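Local atomic coordinates of alpha-1,3-glucanase (Bacillus circulans, PDB entry 5ZRU), a protein that hydrolyses alpha-1,3-glucan, this chain being the catalytic unit of a longer family GH87 enzyme that probably also binds carbohydrate through other domains. Residues A43-E48 / Q52-L57; V168-I173 / S369-G374; Y18-T23 / T400-W405. One frame throughout, in Å; residues are numbered along the deposited sequence.

Contact 1: residues A43-E48 / Q52-L57; sequences ALTASE and QRYIAL. With CA (calcium ion), chain M.
Ala46 meets the rim of the Tyr54 ring, and this small-against-flat pairing makes up much of the contact. The ring presents its edge: CE1 of Tyr54 lies 3.6 Å from CA of Ala46, with that CA near the ring plane, and the methyl carbon CB of Ala46 is 3.7 Å from the same CE1. Tyr54 reaches this position because its CG sits between the backbone N and the carbonyl carbon (chi1 72°), which carries the ring off strand 53-57 toward the short 3-10 turn of residues 45-48. Farther out, the methyl CG2 of Thr45 approaches OH of Tyr54 obliquely at 3.7 Å. Phe137 of strand 132-144 adds an edge-to-face ring contact to Tyr54.

Gln52, the third large contributor, works mainly through its backbone. Its CA points a C-H at O of Ala46, 3.1 Å away, and phi and psi are both positive here, so the chain turns sharply before entering the strand. The side chain is bent at chi2, and NE2 of Gln52 donates to a water at 3.0 Å. That water lies 2.8 Å from O of Ser47, to which it can donate; NE2 also donates to Asp427, in the range of the second catalytic domain. The 3-10 turn is closed from within, O of Leu44 accepting both N of Ser47 and, at 2.8 Å, the hydroxyl OG of Ser47.

Arg53, the first residue of strand 53-57, gives its carbonyl O to calcium at 2.3 Å, with Ser50 as a further ligand. A 3-10 turn and a three-residue loop thus lead into the strand, packed against the edge of a tyrosine ring, and deliver a backbone ligand to the calcium site of an antiparallel beta-sheet domain, consistent with the galactose-binding-like clan.

Contact 2: residues V168-I173 / S369-G374; sequences VDFLEI and SIRNNG. With CA (calcium ion), chain M.
Glu172 and Arg371 reach across from opposite directions and join in a buried salt bridge. The Arg371 chain runs out with CG anti to the backbone N (chi1 -174°), then bends at chi3, which brings the guanidinium to Glu172. The straightest bond runs from NH1 of Arg371 to OE1 of Glu172, 3.0 Å at 155°; the acceptor is close to the guanidinium plane, but NH1 comes from above the carboxylate plane. NH2 of Arg371 adds two weak bonds, 3.2 Å to OE1 of Glu172 and 2.7 Å to OE2 of Glu172. With the two planes turned 61° apart, the pair does not form the flat, two-pronged bridge.

NE of Arg371 also pairs with Glu402, and NH1 has a second partner in Glu139. OE2 of Glu172 also forms a salt bridge with NH2 of Arg20. Phe170 lies over one face of the guanidinium, edge on, with CZ of Phe170 3.5 Å from NH1 of Arg371. OG of Ser369, bonded to Arg347, sits over the opposite face.

Asp169 and Phe170 form a classic beta bulge facing Arg80. OD1 of Asp169 binds calcium at 2.4 Å, while OD2 pairs with Arg80. Chemically, Arg371 and Arg20 probably offset much of the charge of the clustered glutamates where the two domains join.

Contact 3: residues Y18-T23 / T400-W405; sequences YTRYDT and TIENNW. With CA (calcium ion), chain M.
Arg20 and Glu402 approach from opposite directions, OE2 of Glu402 lying oblique to the guanidinium of Arg20 and the guanidinium and carboxylate planes 38° apart. The direct bridge is modest: NH2 of Arg20 to OE2 of Glu402 spans 3.1 Å as a weak hydrogen bond. Each has a stronger partner beyond this pair, Glu172 for Arg20 and Arg371 for Glu402. Within 18-23 a longer but straighter bridge takes NH1 of Arg20 to OD2 of Asp22, 3.3 Å at 166°, on the syn side and somewhat out of the carboxylate plane. Arg20 spans the gap with CG anti to the backbone N (chi1 179°), and a bend at chi3 turns the guanidinium toward Glu402.

Waters reinforce the join. One accepts from NH1 of Arg20 at 3.1 Å and donates to OD1 of Asn403 at 2.7 Å; another donates to OE2 of Glu402 at 2.9 Å and accepts weakly from the same NH1.

Metal bonding fixes the near end. OD1 of Asp22 lies 2.8 Å from calcium and OG1 of Thr23 2.5 Å, while N of Thr23 bonds to the anti lone pair of that OD1. Ser50, Arg53 and Asp169 complete the protein ligands. The result is a salt-bridge network beside a calcium site, at the interface of the beta-sheet domain and the pectate-lyase-like parallel beta-helix.

From the N terminus, residues 18-23 open contact 3, which closes only at 400-405 after most of the first domain and several coils of the beta-helix. Inside that long loop lie the other two, in series: contact 1 closes a short bend at 43-57, then contact 2 opens at 168-173 and closes at 369-374. Contact 1 stays within the first domain, whereas contacts 2 and 3 both tie it to adjacent coils of the beta-helix, where strands 369-371 and 400-402 run parallel. On the first-domain side, strands 53-57 and 19-21 both pair with strand 166-174, and one calcium ion, with its water, is common to all three contacts.

Contact 1: residues A43-E48 / Q52-L57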
loop_
_atom_site.group_PDB
_atom_site.type_symbol
_atom_site.label_atom_id
_atom_site.label_comp_id
_atom_site.label_asym_id
_atom_site.label_seq_id
_atom_site.Cartn_x
_atom_site.Cartn_y
_atom_site.Cartn_z
ATOM N N ALA A 43 0.778 -20.943 3.159
ATOM C CA ALA A 43 0.823 -21.855 2.027
ATOM C C ALA A 43 -0.425 -21.738 1.162
ATOM O O ALA A 43 -0.380 -22.110 -0.015
ATOM C CB ALA A 43 0.992 -23.296 2.506
ATOM N N LEU A 44 -1.525 -21.224 1.712
ATOM C CA LEU A 44 -2.800 -21.148 1.001
ATOM C C LEU A 44 -2.959 -19.780 0.354
ATOM O O LEU A 44 -2.760 -18.752 1.010
ATOM C CB LEU A 44 -3.969 -21.398 1.955
ATOM C CG LEU A 44 -3.994 -22.727 2.707
ATOM C CD1 LEU A 44 -5.048 -22.688 3.805
ATOM C CD2 LEU A 44 -4.267 -23.862 1.727
ATOM N N THR A 45 -3.337 -19.774 -0.929
ATOM C CA THR A 45 -3.596 -18.515 -1.624
ATOM C C THR A 45 -4.583 -17.649 -0.848
ATOM O O THR A 45 -4.449 -16.415 -0.799
ATOM C CB THR A 45 -4.116 -18.811 -3.037
ATOM O OG1 THR A 45 -3.121 -19.547 -3.763
ATOM C CG2 THR A 45 -4.437 -17.511 -3.801
ATOM N N ALA A 46 -5.557 -18.283 -0.186
ATOM C CA ALA A 46 -6.576 -17.524 0.524
ATOM C C ALA A 46 -6.020 -16.725 1.703
ATOM O O ALA A 46 -6.705 -15.816 2.182
ATOM C CB ALA A 46 -7.684 -18.464 1.006
ATOM N N SER A 47 -4.800 -17.023 2.178
ATOM C CA SER A 47 -4.211 -16.212 3.247
ATOM C C SER A 47 -4.027 -14.758 2.831
ATOM O O SER A 47 -3.943 -13.876 3.702
ATOM C CB SER A 47 -2.855 -16.776 3.690
ATOM O OG SER A 47 -1.892 -16.697 2.645
ATOM N N GLU A 48 -3.957 -14.483 1.529
ATOM C CA GLU A 48 -3.815 -13.119 1.042
ATOM C C GLU A 48 -5.117 -12.515 0.525
ATOM O O GLU A 48 -5.099 -11.385 0.026
ATOM C CB GLU A 48 -2.753 -13.061 -0.065
ATOM C CG GLU A 48 -1.332 -13.325 0.418
ATOM C CD GLU A 48 -0.326 -13.033 -0.668
ATOM O OE1 GLU A 48 0.075 -11.854 -0.825
ATOM O OE2 GLU A 48 0.037 -13.973 -1.392
ATOM N N GLN A 52 -9.376 -13.469 4.480
ATOM C CA GLN A 52 -8.843 -14.814 4.245
ATOM C C GLN A 52 -9.862 -15.716 3.546
ATOM O O GLN A 52 -9.943 -16.920 3.807
ATOM C CB GLN A 52 -8.345 -15.443 5.549
ATOM C CG GLN A 52 -7.235 -14.613 6.225
ATOM C CD GLN A 52 -7.788 -13.421 6.993
ATOM O OE1 GLN A 52 -8.743 -13.552 7.770
ATOM N NE2 GLN A 52 -7.197 -12.255 6.776
ATOM N N ARG A 53 -10.639 -15.129 2.635
ATOM C CA ARG A 53 -11.677 -15.843 1.902
ATOM C C ARG A 53 -11.799 -15.242 0.509
ATOM O O ARG A 53 -11.802 -14.025 0.370
ATOM C CB ARG A 53 -13.036 -15.740 2.609
ATOM C CG ARG A 53 -13.109 -16.434 3.951
ATOM C CD ARG A 53 -14.228 -15.861 4.798
ATOM N NE ARG A 53 -15.541 -16.230 4.286
ATOM C CZ ARG A 53 -16.123 -17.403 4.516
ATOM N NH1 ARG A 53 -15.497 -18.325 5.238
ATOM N NH2 ARG A 53 -17.324 -17.663 4.017
ATOM N N TYR A 54 -11.902 -16.087 -0.515
ATOM C CA TYR A 54 -12.193 -15.589 -1.855
ATOM C C TYR A 54 -12.959 -16.659 -2.619
ATOM O O TYR A 54 -13.110 -17.791 -2.155
ATOM C CB TYR A 54 -10.915 -15.178 -2.604
ATOM C CG TYR A 54 -10.027 -16.326 -3.060
ATOM C CD1 TYR A 54 -9.132 -16.938 -2.177
ATOM C CD2 TYR A 54 -10.064 -16.776 -4.377
ATOM C CE1 TYR A 54 -8.290 -17.978 -2.608
ATOM C CE2 TYR A 54 -9.231 -17.813 -4.815
ATOM C CZ TYR A 54 -8.346 -18.406 -3.924
ATOM O OH TYR A 54 -7.520 -19.424 -4.357
ATOM N N ILE A 55 -13.461 -16.279 -3.795
ATOM C CA ILE A 55 -14.223 -17.187 -4.650
ATOM C C ILE A 55 -13.304 -17.686 -5.753
ATOM O O ILE A 55 -12.781 -16.896 -6.550
ATOM C CB ILE A 55 -15.471 -16.507 -5.239
ATOM C CG1 ILE A 55 -16.378 -16.002 -4.124
ATOM C CG2 ILE A 55 -16.235 -17.481 -6.139
ATOM C CD1 ILE A 55 -16.855 -14.592 -4.356
ATOM N N ALA A 56 -13.112 -18.998 -5.810
ATOM C CA ALA A 56 -12.357 -19.608 -6.892
ATOM C C ALA A 56 -13.283 -19.882 -8.071
ATOM O O ALA A 56 -14.400 -20.388 -7.890
ATOM C CB ALA A 56 -11.682 -20.898 -6.426
ATOM N N LEU A 57 -12.814 -19.532 -9.275
ATOM C CA LEU A 57 -13.471 -19.823 -10.545
ATOM C C LEU A 57 -12.610 -20.826 -11.310
ATOM O O LEU A 57 -11.801 -20.447 -12.170
ATOM C CB LEU A 57 -13.677 -18.540 -11.357
ATOM C CG LEU A 57 -14.305 -17.369 -10.590
ATOM C CD1 LEU A 57 -14.428 -16.129 -11.477
ATOM C CD2 LEU A 57 -15.656 -17.758 -10.014
HETATM CA CA CA M . -12.493 -11.830 0.670
HETATM O O HOH W 1 -5.623 -11.737 4.235
HETATM O O HOH W 2 -14.104 -11.698 2.537
#

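Contact 2: residues V168-I173 / S369-G374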
loop_
_atom_site.group_PDB
_atom_site.type_symbol
_atom_site.label_atom_id
_atom_site.label_comp_id
_atom_site.label_asym_id
_atom_site.label_seq_id
_atom_site.Cartn_x
_atom_site.Cartn_y
_atom_site.Cartn_z
ATOM N N VAL A 168 -11.567 -14.555 -7.439
ATOM C CA VAL A 168 -12.081 -13.197 -7.268
ATOM C C VAL A 168 -12.286 -12.941 -5.785
ATOM O O VAL A 168 -13.053 -13.653 -5.125
ATOM C CB VAL A 168 -13.386 -12.963 -8.046
ATOM C CG1 VAL A 168 -13.847 -11.523 -7.877
ATOM C CG2 VAL A 168 -13.169 -13.271 -9.519
ATOM N N ASP A 169 -11.633 -11.898 -5.272
ATOM C CA ASP A 169 -11.772 -11.493 -3.874
ATOM C C ASP A 169 -12.963 -10.549 -3.700
ATOM O O ASP A 169 -13.924 -10.863 -2.986
ATOM C CB ASP A 169 -10.457 -10.837 -3.417
ATOM C CG ASP A 169 -10.376 -10.623 -1.924
ATOM O OD1 ASP A 169 -11.325 -10.989 -1.193
ATOM O OD2 ASP A 169 -9.344 -10.065 -1.478
ATOM N N PHE A 170 -12.932 -9.399 -4.370
ATOM C CA PHE A 170 -14.022 -8.442 -4.227
ATOM C C PHE A 170 -14.067 -7.540 -5.451
ATOM O O PHE A 170 -13.138 -7.504 -6.258
ATOM C CB PHE A 170 -13.885 -7.599 -2.949
ATOM C CG PHE A 170 -12.581 -6.829 -2.843
ATOM C CD1 PHE A 170 -12.367 -5.680 -3.589
ATOM C CD2 PHE A 170 -11.598 -7.228 -1.954
ATOM C CE1 PHE A 170 -11.159 -4.958 -3.488
ATOM C CE2 PHE A 170 -10.395 -6.508 -1.836
ATOM C CZ PHE A 170 -10.185 -5.377 -2.605
ATOM N N LEU A 171 -15.173 -6.812 -5.567
ATOM C CA LEU A 171 -15.287 -5.652 -6.434
ATOM C C LEU A 171 -15.462 -4.402 -5.582
ATOM O O LEU A 171 -16.060 -4.443 -4.502
ATOM C CB LEU A 171 -16.481 -5.772 -7.388
ATOM C CG LEU A 171 -16.579 -7.029 -8.254
ATOM C CD1 LEU A 171 -17.829 -6.954 -9.152
ATOM C CD2 LEU A 171 -15.323 -7.183 -9.082
ATOM N N GLU A 172 -14.933 -3.289 -6.077
ATOM C CA GLU A 172 -15.238 -1.967 -5.547
ATOM C C GLU A 172 -15.844 -1.143 -6.675
ATOM O O GLU A 172 -15.323 -1.141 -7.793
ATOM C CB GLU A 172 -13.984 -1.305 -4.955
ATOM C CG GLU A 172 -13.631 -1.896 -3.596
ATOM C CD GLU A 172 -12.286 -1.447 -3.042
ATOM O OE1 GLU A 172 -11.456 -0.926 -3.807
ATOM O OE2 GLU A 172 -12.070 -1.618 -1.825
ATOM N N ILE A 173 -16.976 -0.500 -6.405
ATOM C CA ILE A 173 -17.797 0.093 -7.456
ATOM C C ILE A 173 -18.086 1.537 -7.083
ATOM O O ILE A 173 -18.456 1.821 -5.939
ATOM C CB ILE A 173 -19.104 -0.702 -7.665
ATOM C CG1 ILE A 173 -18.788 -2.146 -8.058
ATOM C CG2 ILE A 173 -19.961 -0.064 -8.748
ATOM C CD1 ILE A 173 -20.022 -3.039 -8.251
ATOM N N SER A 369 -5.820 5.057 0.035
ATOM C CA SER A 369 -5.962 3.609 0.041
ATOM C C SER A 369 -4.589 3.023 -0.248
ATOM O O SER A 369 -4.037 3.257 -1.326
ATOM C CB SER A 369 -6.984 3.166 -1.013
ATOM O OG SER A 369 -6.895 1.767 -1.277
ATOM N N ILE A 370 -4.026 2.306 0.729
ATOM C CA ILE A 370 -2.673 1.751 0.649
ATOM C C ILE A 370 -2.846 0.238 0.695
ATOM O O ILE A 370 -3.094 -0.311 1.768
ATOM C CB ILE A 370 -1.787 2.238 1.802
ATOM C CG1 ILE A 370 -1.932 3.763 1.989
ATOM C CG2 ILE A 370 -0.319 1.799 1.589
ATOM C CD1 ILE A 370 -1.458 4.585 0.801
ATOM N N ARG A 371 -2.736 -0.451 -0.445
ATOM C CA ARG A 371 -3.222 -1.829 -0.491
ATOM C C ARG A 371 -2.254 -2.762 -1.204
ATOM O O ARG A 371 -1.768 -2.442 -2.289
ATOM C CB ARG A 371 -4.601 -1.899 -1.177
ATOM C CG ARG A 371 -5.233 -3.287 -1.121
ATOM C CD ARG A 371 -6.573 -3.335 -1.870
ATOM N NE ARG A 371 -7.585 -2.481 -1.266
ATOM C CZ ARG A 371 -8.629 -1.964 -1.916
ATOM N NH1 ARG A 371 -8.801 -2.179 -3.218
ATOM N NH2 ARG A 371 -9.488 -1.201 -1.261
ATOM N N ASN A 372 -1.980 -3.918 -0.589
ATOM C CA ASN A 372 -1.346 -5.050 -1.278
ATOM C C ASN A 372 0.085 -4.730 -1.709
ATOM O O ASN A 372 0.519 -5.120 -2.794
ATOM C CB ASN A 372 -2.185 -5.501 -2.484
ATOM C CG ASN A 372 -1.904 -6.941 -2.895
ATOM O OD1 ASN A 372 -1.827 -7.840 -2.056
ATOM N ND2 ASN A 372 -1.776 -7.167 -4.196
ATOM N N ASN A 373 0.830 -4.046 -0.849
ATOM C CA ASN A 373 2.212 -3.683 -1.143
ATOM C C ASN A 373 3.193 -4.655 -0.488
ATOM O O ASN A 373 2.881 -5.325 0.502
ATOM C CB ASN A 373 2.485 -2.242 -0.691
ATOM C CG ASN A 373 1.672 -1.233 -1.483
ATOM O OD1 ASN A 373 1.869 -1.087 -2.683
ATOM N ND2 ASN A 373 0.743 -0.539 -0.816
ATOM N N GLY A 374 4.402 -4.713 -1.052
ATOM C CA GLY A 374 5.373 -5.734 -0.694
ATOM C C GLY A 374 6.464 -5.326 0.270
ATOM O O GLY A 374 7.533 -5.949 0.314
HETATM CA CA CA M . -12.493 -11.830 0.670
HETATM O O HOH W 2 -14.104 -11.698 2.537
#

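Contact 3: residues Y18-T23 / T400-W405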
loop_
_atom_site.group_PDB
_atom_site.type_symbol
_atom_site.label_atom_id
_atom_site.label_comp_id
_atom_site.label_asym_id
_atom_site.label_seq_id
_atom_site.Cartn_x
_atom_site.Cartn_y
_atom_site.Cartn_z
ATOM N N TYR A 18 -15.902 4.647 -3.581
ATOM C CA TYR A 18 -16.357 3.300 -3.887
ATOM C C TYR A 18 -16.961 2.630 -2.655
ATOM O O TYR A 18 -16.706 3.013 -1.514
ATOM C CB TYR A 18 -15.212 2.441 -4.451
ATOM C CG TYR A 18 -13.910 2.468 -3.669
ATOM C CD1 TYR A 18 -13.769 1.766 -2.479
ATOM C CD2 TYR A 18 -12.813 3.181 -4.141
ATOM C CE1 TYR A 18 -12.562 1.780 -1.770
ATOM C CE2 TYR A 18 -11.602 3.192 -3.450
ATOM C CZ TYR A 18 -11.486 2.498 -2.267
ATOM O OH TYR A 18 -10.289 2.530 -1.584
ATOM N N THR A 19 -17.795 1.628 -2.905
ATOM C CA THR A 19 -18.227 0.705 -1.874
ATOM C C THR A 19 -17.765 -0.681 -2.274
ATOM O O THR A 19 -17.523 -0.957 -3.456
ATOM C CB THR A 19 -19.755 0.707 -1.675
ATOM O OG1 THR A 19 -20.399 0.321 -2.897
ATOM C CG2 THR A 19 -20.231 2.085 -1.232
ATOM N N ARG A 20 -17.635 -1.553 -1.286
ATOM C CA ARG A 20 -17.078 -2.869 -1.542
ATOM C C ARG A 20 -18.161 -3.931 -1.643
ATOM O O ARG A 20 -19.091 -3.972 -0.831
ATOM C CB ARG A 20 -16.084 -3.295 -0.466
ATOM C CG ARG A 20 -15.577 -4.677 -0.806
ATOM C CD ARG A 20 -14.417 -5.082 -0.023
ATOM N NE ARG A 20 -13.328 -4.135 -0.156
ATOM C CZ ARG A 20 -12.192 -4.286 0.500
ATOM N NH1 ARG A 20 -12.047 -5.348 1.279
ATOM N NH2 ARG A 20 -11.217 -3.395 0.374
ATOM N N TYR A 21 -18.023 -4.786 -2.645
ATOM C CA TYR A 21 -18.811 -6.002 -2.810
ATOM C C TYR A 21 -17.849 -7.167 -2.585
ATOM O O TYR A 21 -17.088 -7.530 -3.487
ATOM C CB TYR A 21 -19.458 -6.013 -4.194
ATOM C CG TYR A 21 -20.560 -4.986 -4.256
ATOM C CD1 TYR A 21 -20.283 -3.639 -4.494
ATOM C CD2 TYR A 21 -21.872 -5.352 -3.993
ATOM C CE1 TYR A 21 -21.291 -2.700 -4.499
ATOM C CE2 TYR A 21 -22.887 -4.427 -4.013
ATOM C CZ TYR A 21 -22.598 -3.107 -4.262
ATOM O OH TYR A 21 -23.629 -2.204 -4.260
ATOM N N ASP A 22 -17.860 -7.732 -1.373
ATOM C CA ASP A 22 -16.815 -8.665 -0.968
ATOM C C ASP A 22 -17.302 -10.104 -1.092
ATOM O O ASP A 22 -18.418 -10.389 -1.544
ATOM C CB ASP A 22 -16.321 -8.375 0.459
ATOM C CG ASP A 22 -14.806 -8.672 0.649
ATOM O OD1 ASP A 22 -14.305 -9.708 0.130
ATOM O OD2 ASP A 22 -14.104 -7.870 1.323
ATOM N N THR A 23 -16.442 -11.020 -0.643
ATOM C CA THR A 23 -16.596 -12.436 -0.965
ATOM C C THR A 23 -17.942 -12.978 -0.506
ATOM O O THR A 23 -18.641 -13.660 -1.266
ATOM C CB THR A 23 -15.452 -13.226 -0.334
ATOM O OG1 THR A 23 -14.204 -12.738 -0.845
ATOM C CG2 THR A 23 -15.579 -14.695 -0.657
ATOM N N THR A 400 -6.646 3.916 4.824
ATOM C CA THR A 400 -7.061 2.523 4.904
ATOM C C THR A 400 -5.968 1.679 4.267
ATOM O O THR A 400 -5.702 1.801 3.066
ATOM C CB THR A 400 -8.403 2.294 4.213
ATOM O OG1 THR A 400 -9.413 3.059 4.884
ATOM C CG2 THR A 400 -8.772 0.825 4.270
ATOM N N ILE A 401 -5.340 0.836 5.077
ATOM C CA ILE A 401 -4.116 0.134 4.714
ATOM C C ILE A 401 -4.427 -1.353 4.802
ATOM O O ILE A 401 -4.562 -1.901 5.903
ATOM C CB ILE A 401 -2.950 0.532 5.627
ATOM C CG1 ILE A 401 -2.802 2.060 5.589
ATOM C CG2 ILE A 401 -1.650 -0.181 5.204
ATOM C CD1 ILE A 401 -1.867 2.622 6.614
ATOM N N GLU A 402 -4.533 -2.005 3.647
ATOM C CA GLU A 402 -5.069 -3.357 3.545
ATOM C C GLU A 402 -4.108 -4.273 2.799
ATOM O O GLU A 402 -3.417 -3.847 1.874
ATOM C CB GLU A 402 -6.412 -3.348 2.806
ATOM C CG GLU A 402 -7.539 -2.590 3.520
ATOM C CD GLU A 402 -8.664 -2.214 2.576
ATOM O OE1 GLU A 402 -8.371 -1.728 1.457
ATOM O OE2 GLU A 402 -9.845 -2.406 2.942
ATOM N N ASN A 403 -4.089 -5.545 3.209
ATOM C CA ASN A 403 -3.486 -6.645 2.447
ATOM C C ASN A 403 -1.979 -6.494 2.254
ATOM O O ASN A 403 -1.423 -7.027 1.293
ATOM C CB ASN A 403 -4.162 -6.828 1.087
ATOM C CG ASN A 403 -5.649 -7.091 1.206
ATOM O OD1 ASN A 403 -6.460 -6.267 0.788
ATOM N ND2 ASN A 403 -6.016 -8.235 1.778
ATOM N N ASN A 404 -1.307 -5.776 3.158
ATOM C CA ASN A 404 0.155 -5.753 3.154
ATOM C C ASN A 404 0.667 -7.191 3.202
ATOM O O ASN A 404 0.151 -8.008 3.965
ATOM C CB ASN A 404 0.669 -4.986 4.367
ATOM C CG ASN A 404 1.699 -3.961 4.010
ATOM O OD1 ASN A 404 1.352 -2.887 3.538
ATOM N ND2 ASN A 404 2.966 -4.276 4.221
ATOM N N TRP A 405 1.646 -7.536 2.355
ATOM C CA TRP A 405 2.177 -8.901 2.367
ATOM C C TRP A 405 3.640 -8.970 2.787
ATOM O O TRP A 405 4.267 -10.026 2.658
ATOM C CB TRP A 405 1.977 -9.596 1.017
ATOM C CG TRP A 405 2.256 -8.807 -0.238
ATOM C CD1 TRP A 405 1.385 -7.991 -0.908
ATOM C CD2 TRP A 405 3.475 -8.801 -0.994
ATOM N NE1 TRP A 405 1.990 -7.473 -2.027
ATOM C CE2 TRP A 405 3.276 -7.953 -2.102
ATOM C CE3 TRP A 405 4.714 -9.426 -0.838
ATOM C CZ2 TRP A 405 4.276 -7.698 -3.041
ATOM C CZ3 TRP A 405 5.713 -9.183 -1.783
ATOM C CH2 TRP A 405 5.485 -8.329 -2.871
HETATM CA CA CA M . -12.493 -11.830 0.670
HETATM O O HOH W 3 -8.994 -5.447 1.324
HETATM O O HOH W 4 -10.770 -4.930 3.906
HETATM O O HOH W 2 -14.104 -11.698 2.537
#